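Local atomic coordinates of D-glycero-beta-D-manno-heptose-1,7-bisphosphate 7-phosphatase (Mesorhizobium loti, PDB entry 2O2X), a protein that removes the C-7 phosphate of D-glycero-beta-D-manno-heptose 1,7-bisphosphate, a magnesium-dependent step in the synthesis of ADP-L-glycero-beta-D-manno-heptose. Residues 56-59 with 60-63; 199-202 with 203-206. All coordinates share one frame; numbering follows the deposited sequence.

In the fold
Both interactions lie on the surface of an alpha/beta fold of the HAD class, on the same side of the chain's centre, with their own centres about 14 Å apart. Interaction 1 comes first along the chain, where the loop after strand 34-36 turns into helix 62-71; interaction 2 forms the first turns of helix 199-211, which follows strand 191-196 close to the C-terminus. Packing joins them directly: Pro63 CG lies 4.0 Å from Leu202 CD2, and Pro63 O is 3.8 Å from Leu206 CD2. Two helices distant in sequence thus pack against each other through the start of one and the leucine face of the other.

Interaction 1 (56-59 with 60-63); sequences VLRP and QMLP. With GOL (glycerol), chain B.
Arg58 and Gln60 lie next to each other and share one glycerol, Arg58 from its NE and Gln60 from both ends of its amide. Arg58 NE donates to glycerol O3 over 2.9 Å, with an N-H...O angle of 147°, and O3 sits at the edge of the guanidinium in its plane. On the Gln60 side, OE1 accepts from glycerol O2 at 2.9 Å while NE2 donates to glycerol O1 at 3.1 Å; a weak bond from O1 to OE1 adds little. The bend of Gln60 at chi2 (-91°), with CG between the backbone N and the carbonyl carbon, sets the amide over one guanidinium face, offset toward its rim, with Gln60 CD 3.6 Å above the guanidinium plane and the two planes 32° apart. NH2 and NE2, both donors, do not bond to each other in this overlap; NH1 is satisfied by the carbonyl of Thr41, with Met61 CE, the selenomethionine methyl, touching it at the guanidinium edge.

The backbone of the same residues makes the 3-10 entry into helix 62-71. Met61 N donates to Arg58 O and Leu62 N to Pro59 O, the latter over 3.0 Å; both bonds span three residues. Pro59, lacking an N-H, occupies the first turn without leaving an amide hydrogen to satisfy.

Leu62 CB and CG lie beside the Pro59 carbonyl oxygen, and its CD1 packs on Pro59 CA. In an apolar contact, Leu62 CD2 meets Leu57 CD1 at 4.1 Å, the two side chains crossing at about a right angle, and both leucines also touch Leu105 of helix 91-107. The Arg58 side chain lies about 7 Å from that of Asp162, assigned by similarity to magnesium binding, and touches Val181 on strand 177-181, as Met61 does.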
loop_
_atom_site.group_PDB
_atom_site.type_symbol
_atom_site.label_atom_id
_atom_site.label_comp_id
_atom_site.label_asym_id
_atom_site.label_seq_id
_atom_site.Cartn_x
_atom_site.Cartn_y
_atom_site.Cartn_z
ATOM N N VAL A 56 6.773 -14.514 2.249
ATOM C CA VAL A 56 5.678 -15.367 1.803
ATOM C C VAL A 56 4.475 -14.484 1.517
ATOM O O VAL A 56 4.114 -13.677 2.357
ATOM C CB VAL A 56 5.308 -16.368 2.913
ATOM C CG1 VAL A 56 4.112 -17.210 2.534
ATOM C CG2 VAL A 56 6.504 -17.244 3.219
ATOM N N LEU A 57 3.859 -14.662 0.356
ATOM C CA LEU A 57 2.645 -13.930 0.025
ATOM C C LEU A 57 1.463 -14.371 0.872
ATOM O O LEU A 57 1.370 -15.534 1.285
ATOM C CB LEU A 57 2.298 -14.095 -1.431
ATOM C CG LEU A 57 3.289 -13.582 -2.470
ATOM C CD1 LEU A 57 2.699 -13.702 -3.826
ATOM C CD2 LEU A 57 3.679 -12.167 -2.194
ATOM N N ARG A 58 0.555 -13.435 1.139
ATOM C CA ARG A 58 -0.780 -13.754 1.656
ATOM C C ARG A 58 -1.679 -14.038 0.459
ATOM O O ARG A 58 -2.051 -13.122 -0.276
ATOM C CB ARG A 58 -1.327 -12.618 2.516
ATOM C CG ARG A 58 -0.507 -12.336 3.758
ATOM C CD ARG A 58 -1.111 -11.290 4.646
ATOM N NE ARG A 58 -2.400 -11.704 5.238
ATOM C CZ ARG A 58 -3.601 -11.331 4.826
ATOM N NH1 ARG A 58 -3.781 -10.478 3.814
ATOM N NH2 ARG A 58 -4.658 -11.817 5.450
ATOM N N PRO A 59 -2.022 -15.322 0.221
ATOM C CA PRO A 59 -2.778 -15.565 -1.024
ATOM C C PRO A 59 -4.135 -14.896 -1.063
ATOM O O PRO A 59 -4.644 -14.613 -2.135
ATOM C CB PRO A 59 -2.907 -17.102 -1.076
ATOM C CG PRO A 59 -1.825 -17.601 -0.143
ATOM C CD PRO A 59 -1.731 -16.574 0.945
ATOM N N GLN A 60 -4.696 -14.598 0.085
ATOM C CA GLN A 60 -6.035 -13.986 0.091
ATOM C C GLN A 60 -6.053 -12.528 -0.409
ATOM O O GLN A 60 -7.113 -11.994 -0.683
ATOM C CB GLN A 60 -6.720 -14.165 1.445
ATOM C CG GLN A 60 -5.994 -13.660 2.642
ATOM C CD GLN A 60 -5.073 -14.695 3.315
ATOM O OE1 GLN A 60 -4.028 -15.085 2.768
ATOM N NE2 GLN A 60 -5.422 -15.090 4.525
HETATM N N MSE A 61 -4.879 -11.921 -0.580
HETATM C CA MSE A 61 -4.809 -10.592 -1.204
HETATM C C MSE A 61 -4.750 -10.680 -2.729
HETATM O O MSE A 61 -4.984 -9.704 -3.439
HETATM C CB MSE A 61 -3.606 -9.783 -0.678
HETATM C CG MSE A 61 -3.705 -8.282 -0.898
HETATM SE SE MSE A 61 -5.312 -7.397 -0.283
HETATM C CE MSE A 61 -5.475 -8.237 1.430
ATOM N N LEU A 62 -4.368 -11.843 -3.255
ATOM C CA LEU A 62 -4.127 -11.940 -4.690
ATOM C C LEU A 62 -5.381 -11.687 -5.554
ATOM O O LEU A 62 -5.266 -11.029 -6.589
ATOM C CB LEU A 62 -3.491 -13.290 -5.047
ATOM C CG LEU A 62 -2.099 -13.511 -4.428
ATOM C CD1 LEU A 62 -1.597 -14.930 -4.620
ATOM C CD2 LEU A 62 -1.094 -12.513 -4.987
ATOM N N PRO A 63 -6.587 -12.159 -5.138
ATOM C CA PRO A 63 -7.773 -11.796 -5.921
ATOM C C PRO A 63 -7.989 -10.289 -6.043
ATOM O O PRO A 63 -8.476 -9.805 -7.053
ATOM C CB PRO A 63 -8.912 -12.459 -5.142
ATOM C CG PRO A 63 -8.255 -13.626 -4.499
ATOM C CD PRO A 63 -6.948 -13.082 -4.044
HETATM C C1 GOL B . -2.361 -17.375 5.919
HETATM O O1 GOL B . -3.534 -17.490 5.119
HETATM C C2 GOL B . -1.677 -16.005 5.781
HETATM O O2 GOL B . -1.714 -15.577 4.441
HETATM C C3 GOL B . -2.324 -14.913 6.645
HETATM O O3 GOL B . -1.412 -13.855 6.916
#

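Interaction 2 (199-202 with 203-206)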
loop_
_atom_site.group_PDB
_atom_site.type_symbol
_atom_site.label_atom_id
_atom_site.label_comp_id
_atom_site.label_asym_id
_atom_site.label_seq_id
_atom_site.Cartn_x
_atom_site.Cartn_y
_atom_site.Cartn_z
ATOM N N SER A 199 -13.926 -14.771 3.191
ATOM C CA SER A 199 -14.096 -14.651 1.744
ATOM C C SER A 199 -15.319 -13.791 1.371
ATOM O O SER A 199 -15.312 -13.102 0.371
ATOM C CB SER A 199 -14.180 -16.041 1.095
ATOM O OG SER A 199 -15.342 -16.714 1.532
ATOM N N SER A 200 -16.369 -13.779 2.174
ATOM C CA SER A 200 -17.493 -12.914 1.909
ATOM C C SER A 200 -17.079 -11.448 1.910
ATOM O O SER A 200 -17.488 -10.678 1.050
ATOM C CB SER A 200 -18.607 -13.159 2.926
ATOM O OG SER A 200 -19.699 -12.310 2.659
ATOM N N GLU A 201 -16.266 -11.089 2.905
ATOM C CA GLU A 201 -15.774 -9.727 3.026
ATOM C C GLU A 201 -14.810 -9.376 1.901
ATOM O O GLU A 201 -14.820 -8.233 1.437
ATOM C CB GLU A 201 -15.224 -9.507 4.422
ATOM C CG GLU A 201 -16.404 -9.454 5.433
ATOM C CD GLU A 201 -16.039 -9.537 6.907
ATOM O OE1 GLU A 201 -14.850 -9.657 7.283
ATOM O OE2 GLU A 201 -16.993 -9.477 7.729
ATOM N N LEU A 202 -14.000 -10.324 1.434
ATOM C CA LEU A 202 -13.174 -10.109 0.254
ATOM C C LEU A 202 -14.078 -9.783 -0.929
ATOM O O LEU A 202 -13.803 -8.885 -1.699
ATOM C CB LEU A 202 -12.292 -11.320 -0.024
ATOM C CG LEU A 202 -11.516 -11.299 -1.335
ATOM C CD1 LEU A 202 -10.575 -10.124 -1.396
ATOM C CD2 LEU A 202 -10.758 -12.562 -1.522
ATOM N N GLY A 203 -15.213 -10.471 -1.027
ATOM C CA GLY A 203 -16.180 -10.170 -2.079
ATOM C C GLY A 203 -16.651 -8.741 -2.088
ATOM O O GLY A 203 -16.843 -8.170 -3.153
ATOM N N ASP A 204 -16.884 -8.185 -0.898
ATOM C CA ASP A 204 -17.288 -6.786 -0.771
ATOM C C ASP A 204 -16.197 -5.904 -1.356
ATOM O O ASP A 204 -16.471 -4.947 -2.071
ATOM C CB ASP A 204 -17.534 -6.370 0.689
ATOM C CG ASP A 204 -18.615 -7.203 1.388
ATOM O OD1 ASP A 204 -19.603 -7.576 0.732
ATOM O OD2 ASP A 204 -18.451 -7.492 2.596
ATOM N N LEU A 205 -14.946 -6.179 -0.991
ATOM C CA LEU A 205 -13.843 -5.417 -1.554
ATOM C C LEU A 205 -13.745 -5.531 -3.082
ATOM O O LEU A 205 -13.576 -4.519 -3.771
ATOM C CB LEU A 205 -12.513 -5.844 -0.901
ATOM C CG LEU A 205 -11.210 -5.360 -1.529
ATOM C CD1 LEU A 205 -11.181 -3.855 -1.466
ATOM C CD2 LEU A 205 -9.996 -5.960 -0.835
ATOM N N LEU A 206 -13.860 -6.751 -3.609
ATOM C CA LEU A 206 -13.783 -6.970 -5.048
ATOM C C LEU A 206 -14.907 -6.225 -5.761
ATOM O O LEU A 206 -14.665 -5.635 -6.809
ATOM C CB LEU A 206 -13.762 -8.460 -5.439
ATOM C CG LEU A 206 -12.631 -9.289 -4.820
ATOM C CD1 LEU A 206 -12.528 -10.623 -5.525
ATOM C CD2 LEU A 206 -11.281 -8.578 -4.880
HETATM O O HOH W 1 -20.314 -10.179 0.678
#
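Residues 199-206 form one run of alpha-helix, and four i to i+4 hydrogen bonds tie its two halves: Gly203 N to Ser199 O, Asp204 N to Ser200 O, Leu205 N to Glu201 O and Leu206 N to Leu202 O. Leu206 N to Leu202 O is the shortest, 2.9 Å, while Asp204 N to Ser200 O and Leu205 N to Glu201 O are the longest, both 3.2 Å.

Leu202 and Leu206, one turn apart, carry the apolar contact. With CG anti to the backbone N (chi1 172°), Leu202 brings CD1 to 3.9 Å from Leu206 CD2, and the same methyl lies 4.2 Å from Leu205 CD2. This row of leucines faces helix 62-71, where Leu202 touches Pro63, Leu205 touches Ala64 and Leu206 touches both Ala64 and Thr67; Leu202 and Leu205 also reach Leu196 of the preceding strand. At Leu202, an alanine would remove both methyls, CD1 from Leu205 and Leu206 and CD2 from Pro63, and is likely to leave a gap where the two helices pack.

On the polar face a water bridges Ser200 and Asp204: it donates to Ser200 O and, over 2.7 Å, to Asp204 OD1, while accepting from Ser200 OG at 3.0 Å. Ser200 O therefore takes two bonds, from this water and from Asp204 N. Glu201 OE2 is salt-bridged to Arg197 NH2 and lies 5.7 Å from Asp204 OD2.

The chemistry thus divides the helix lengthwise, methyl groups packed against the fold on one face and water-linked acid and serine on the other; the Arg197 pairing probably offsets the repulsion between the two carboxylates.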